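Local coordinates for 1-pyrroline-5-carboxylate dehydrogenase (PDB 1UZB), which probably catalyses the NAD-dependent oxidation of the open-chain form of 1-pyrroline-5-carboxylate to glutamate, a late step of proline breakdown, at residues 84-98 with 195-207. Residues are numbered along the deposited sequence; the frame is centred on the assembly and turned at random.
Sequences WKAFKTWKDWPQEDR and VGPVAVGNTVIAK
Three side chains, Trp90, Gln95 and Arg98, grip the C-terminal end of helix 188-199 through its carbonyls. A chi1 of 179° swings the Trp90 indole away from its own backbone N, and its edge meets the helix end: NE1 donates to Val198 O at 3.0 Å, in the carbonyl plane and on a lone pair, while CZ2 packs on Val198 CG1 (3.6 Å). Ala199 O takes two bonds from opposite faces of its plane, from Gln95 NE2 at 2.9 Å and Arg98 NE at 3.0 Å, neither on a lone pair. Gln95 OE1 accepts from Arg98 NH2 (2.9 Å); with NE2 also bonded to Ser99, both ends fix the amide's turn. Arg98 NH1 donates to Trp90 O (3.0 Å). The guanidinium lies with one face against the Val200-Gly201 peptide. Gly201, at positive phi, is the C-prime residue of a Schellman motif; a CB there would jam against Val200 O and crowd Arg98 NH1. Beyond it, Thr203 CG2 lies 3.6 Å from Phe87 N, joining strand 203-207 of the probable cofactor-binding domain to helix 73-90. An alanine replacing Arg98 is likely to leave Trp90 O and Ala199 O each with one donor fewer and Gln95 OE1 without its Arg98 partner. A positive charge here would probably interact favourably with the helix dipole's negative end.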
# COMPACT_ATOMS: atom_id res chain seq x y z
N TRP A 84 -15.18 -32.75 17.78
CA TRP A 84 -13.88 -32.51 18.41
C TRP A 84 -12.80 -33.34 17.74
O TRP A 84 -11.67 -32.88 17.59
CB TRP A 84 -13.92 -32.82 19.91
CG TRP A 84 -14.46 -31.68 20.71
CD1 TRP A 84 -15.66 -31.63 21.36
CD2 TRP A 84 -13.83 -30.41 20.91
NE1 TRP A 84 -15.81 -30.40 21.96
CE2 TRP A 84 -14.71 -29.63 21.70
CE3 TRP A 84 -12.61 -29.85 20.51
CZ2 TRP A 84 -14.41 -28.32 22.09
CZ3 TRP A 84 -12.31 -28.54 20.90
CH2 TRP A 84 -13.21 -27.80 21.68
N LYS A 85 -13.14 -34.56 17.34
CA LYS A 85 -12.17 -35.41 16.66
C LYS A 85 -11.78 -34.76 15.34
O LYS A 85 -10.60 -34.74 14.96
CB LYS A 85 -12.77 -36.79 16.42
CG LYS A 85 -11.80 -37.79 15.81
CD LYS A 85 -12.44 -39.15 15.66
CE LYS A 85 -11.45 -40.15 15.08
NZ LYS A 85 -10.27 -40.32 15.97
N ALA A 86 -12.76 -34.20 14.64
CA ALA A 86 -12.51 -33.55 13.36
C ALA A 86 -11.68 -32.27 13.55
O ALA A 86 -10.78 -31.98 12.76
CB ALA A 86 -13.83 -33.22 12.67
N PHE A 87 -11.99 -31.53 14.60
CA PHE A 87 -11.28 -30.29 14.88
C PHE A 87 -9.76 -30.48 14.95
O PHE A 87 -9.01 -29.65 14.44
CB PHE A 87 -11.77 -29.69 16.21
CG PHE A 87 -11.05 -28.44 16.61
CD1 PHE A 87 -11.22 -27.25 15.89
CD2 PHE A 87 -10.19 -28.43 17.70
CE1 PHE A 87 -10.55 -26.09 16.27
CE2 PHE A 87 -9.52 -27.27 18.09
CZ PHE A 87 -9.70 -26.10 17.37
N LYS A 88 -9.34 -31.59 15.55
CA LYS A 88 -7.91 -31.88 15.70
C LYS A 88 -7.12 -31.75 14.40
O LYS A 88 -5.98 -31.29 14.42
CB LYS A 88 -7.70 -33.28 16.28
CG LYS A 88 -7.94 -33.37 17.78
CD LYS A 88 -7.65 -34.77 18.30
CE LYS A 88 -7.79 -34.84 19.81
NZ LYS A 88 -9.15 -34.44 20.27
N THR A 89 -7.72 -32.16 13.29
CA THR A 89 -7.04 -32.07 12.00
C THR A 89 -7.53 -30.91 11.13
O THR A 89 -6.74 -30.31 10.40
CB THR A 89 -7.15 -33.39 11.20
OG1 THR A 89 -8.53 -33.77 11.09
CG2 THR A 89 -6.36 -34.49 11.89
N TRP A 90 -8.82 -30.60 11.21
CA TRP A 90 -9.39 -29.51 10.41
C TRP A 90 -8.72 -28.17 10.73
O TRP A 90 -8.50 -27.34 9.84
CB TRP A 90 -10.90 -29.43 10.68
CG TRP A 90 -11.63 -28.33 9.95
CD1 TRP A 90 -12.29 -27.27 10.52
CD2 TRP A 90 -11.83 -28.21 8.53
NE1 TRP A 90 -12.88 -26.50 9.55
CE2 TRP A 90 -12.62 -27.06 8.32
CE3 TRP A 90 -11.43 -28.97 7.43
CZ2 TRP A 90 -13.01 -26.64 7.04
CZ3 TRP A 90 -11.81 -28.56 6.16
CH2 TRP A 90 -12.60 -27.40 5.98
N LYS A 91 -8.39 -27.96 12.00
CA LYS A 91 -7.75 -26.71 12.41
C LYS A 91 -6.37 -26.55 11.76
O LYS A 91 -5.88 -25.43 11.63
CB LYS A 91 -7.59 -26.67 13.93
CG LYS A 91 -6.53 -27.63 14.46
CD LYS A 91 -6.51 -27.65 15.98
CE LYS A 91 -5.39 -28.53 16.50
NZ LYS A 91 -4.05 -28.01 16.12
N ASP A 92 -5.77 -27.67 11.35
CA ASP A 92 -4.44 -27.64 10.73
C ASP A 92 -4.44 -27.49 9.21
O ASP A 92 -3.38 -27.37 8.60
CB ASP A 92 -3.63 -28.89 11.12
CG ASP A 92 -3.29 -28.93 12.59
OD1 ASP A 92 -3.16 -27.86 13.22
OD2 ASP A 92 -3.14 -30.05 13.13
N TRP A 93 -5.62 -27.54 8.59
CA TRP A 93 -5.70 -27.37 7.14
C TRP A 93 -5.22 -25.96 6.79
O TRP A 93 -5.51 -25.00 7.50
CB TRP A 93 -7.15 -27.47 6.66
CG TRP A 93 -7.65 -28.85 6.37
CD1 TRP A 93 -7.55 -29.95 7.17
CD2 TRP A 93 -8.42 -29.25 5.23
NE1 TRP A 93 -8.20 -31.01 6.60
CE2 TRP A 93 -8.74 -30.61 5.41
CE3 TRP A 93 -8.86 -28.59 4.07
CZ2 TRP A 93 -9.50 -31.33 4.47
CZ3 TRP A 93 -9.60 -29.30 3.14
CH2 TRP A 93 -9.92 -30.66 3.35
N PRO A 94 -4.46 -25.83 5.69
CA PRO A 94 -4.02 -24.48 5.32
C PRO A 94 -5.31 -23.70 5.03
O PRO A 94 -6.27 -24.28 4.53
CB PRO A 94 -3.21 -24.72 4.05
CG PRO A 94 -2.62 -26.07 4.29
CD PRO A 94 -3.78 -26.85 4.87
N GLN A 95 -5.33 -22.41 5.35
CA GLN A 95 -6.53 -21.63 5.11
C GLN A 95 -6.94 -21.68 3.64
O GLN A 95 -8.13 -21.71 3.32
CB GLN A 95 -6.33 -20.18 5.55
CG GLN A 95 -7.59 -19.33 5.41
CD GLN A 95 -8.78 -19.93 6.15
OE1 GLN A 95 -8.74 -20.09 7.37
NE2 GLN A 95 -9.83 -20.25 5.41
N GLU A 96 -5.96 -21.70 2.74
CA GLU A 96 -6.27 -21.75 1.31
C GLU A 96 -7.11 -22.98 0.96
O GLU A 96 -8.00 -22.92 0.10
CB GLU A 96 -4.99 -21.74 0.48
CG GLU A 96 -4.25 -20.40 0.47
CD GLU A 96 -3.44 -20.14 1.73
OE1 GLU A 96 -2.90 -19.02 1.85
OE2 GLU A 96 -3.34 -21.04 2.58
N ASP A 97 -6.82 -24.09 1.64
CA ASP A 97 -7.53 -25.35 1.43
C ASP A 97 -8.96 -25.27 1.96
O ASP A 97 -9.90 -25.73 1.31
CB ASP A 97 -6.79 -26.50 2.12
CG ASP A 97 -5.48 -26.87 1.44
OD1 ASP A 97 -4.98 -26.08 0.61
OD2 ASP A 97 -4.94 -27.95 1.75
N ARG A 98 -9.13 -24.70 3.15
CA ARG A 98 -10.47 -24.57 3.71
C ARG A 98 -11.31 -23.62 2.87
O ARG A 98 -12.50 -23.87 2.62
CB ARG A 98 -10.41 -24.07 5.16
CG ARG A 98 -9.86 -25.08 6.16
CD ARG A 98 -10.13 -24.66 7.60
NE ARG A 98 -9.40 -23.44 7.94
CZ ARG A 98 -8.32 -23.40 8.71
NH1 ARG A 98 -7.84 -24.51 9.25
NH2 ARG A 98 -7.69 -22.25 8.91
N VAL A 195 -20.85 -21.82 8.11
CA VAL A 195 -19.62 -21.68 7.34
C VAL A 195 -18.65 -20.62 7.82
O VAL A 195 -17.46 -20.71 7.55
CB VAL A 195 -19.92 -21.48 5.82
CG1 VAL A 195 -20.76 -22.64 5.30
CG2 VAL A 195 -20.62 -20.16 5.58
N GLY A 196 -19.14 -19.61 8.54
CA GLY A 196 -18.24 -18.58 9.05
C GLY A 196 -17.25 -19.23 10.01
O GLY A 196 -16.04 -19.16 9.81
N PRO A 197 -17.75 -19.86 11.09
CA PRO A 197 -16.86 -20.51 12.06
C PRO A 197 -16.00 -21.61 11.42
O PRO A 197 -14.80 -21.72 11.71
CB PRO A 197 -17.82 -21.07 13.09
CG PRO A 197 -18.97 -20.10 13.05
CD PRO A 197 -19.14 -19.84 11.58
N VAL A 198 -16.61 -22.40 10.56
CA VAL A 198 -15.92 -23.50 9.90
C VAL A 198 -14.80 -23.04 8.97
O VAL A 198 -13.75 -23.67 8.89
CB VAL A 198 -16.93 -24.37 9.10
CG1 VAL A 198 -16.20 -25.31 8.15
CG2 VAL A 198 -17.79 -25.16 10.06
N ALA A 199 -15.01 -21.92 8.29
CA ALA A 199 -14.02 -21.40 7.36
C ALA A 199 -12.65 -21.20 7.99
O ALA A 199 -11.62 -21.49 7.36
CB ALA A 199 -14.50 -20.08 6.77
N VAL A 200 -12.62 -20.72 9.22
CA VAL A 200 -11.36 -20.47 9.90
C VAL A 200 -10.84 -21.61 10.77
O VAL A 200 -9.90 -21.43 11.53
CB VAL A 200 -11.43 -19.17 10.74
CG1 VAL A 200 -11.63 -17.97 9.82
CG2 VAL A 200 -12.55 -19.26 11.77
N GLY A 201 -11.46 -22.79 10.67
CA GLY A 201 -10.95 -23.92 11.42
C GLY A 201 -11.76 -24.52 12.55
O GLY A 201 -11.30 -25.46 13.19
N ASN A 202 -12.95 -23.98 12.82
CA ASN A 202 -13.78 -24.54 13.88
C ASN A 202 -14.64 -25.65 13.29
O ASN A 202 -14.70 -25.82 12.07
CB ASN A 202 -14.71 -23.46 14.45
CG ASN A 202 -13.96 -22.33 15.10
OD1 ASN A 202 -13.48 -22.45 16.23
ND2 ASN A 202 -13.84 -21.21 14.40
N THR A 203 -15.29 -26.42 14.16
CA THR A 203 -16.20 -27.46 13.70
C THR A 203 -17.55 -27.12 14.33
O THR A 203 -17.61 -26.48 15.39
CB THR A 203 -15.72 -28.87 14.09
OG1 THR A 203 -15.59 -28.97 15.51
CG2 THR A 203 -14.39 -29.17 13.41
N VAL A 204 -18.63 -27.53 13.68
CA VAL A 204 -19.96 -27.16 14.13
C VAL A 204 -21.02 -28.26 14.18
O VAL A 204 -21.03 -29.19 13.37
CB VAL A 204 -20.50 -26.03 13.20
CG1 VAL A 204 -21.98 -25.78 13.43
CG2 VAL A 204 -19.70 -24.76 13.43
N ILE A 205 -21.90 -28.13 15.17
CA ILE A 205 -23.06 -29.01 15.32
C ILE A 205 -24.19 -28.01 15.09
O ILE A 205 -24.35 -27.05 15.85
CB ILE A 205 -23.17 -29.60 16.74
CG1 ILE A 205 -21.95 -30.46 17.04
CG2 ILE A 205 -24.44 -30.44 16.84
CD1 ILE A 205 -21.96 -31.05 18.44
N ALA A 206 -24.97 -28.22 14.03
CA ALA A 206 -26.05 -27.30 13.70
C ALA A 206 -27.44 -27.83 13.98
O ALA A 206 -27.79 -28.95 13.58
CB ALA A 206 -25.95 -26.89 12.24
N LYS A 207 -28.24 -27.03 14.68
CA LYS A 207 -29.61 -27.39 14.98
C LYS A 207 -30.52 -26.48 14.17
O LYS A 207 -30.61 -25.28 14.43
CB LYS A 207 -29.94 -27.20 16.47
CG LYS A 207 -31.35 -27.70 16.80
CD LYS A 207 -32.02 -26.92 17.91
CE LYS A 207 -33.48 -27.32 18.03
NZ LYS A 207 -34.21 -26.55 19.08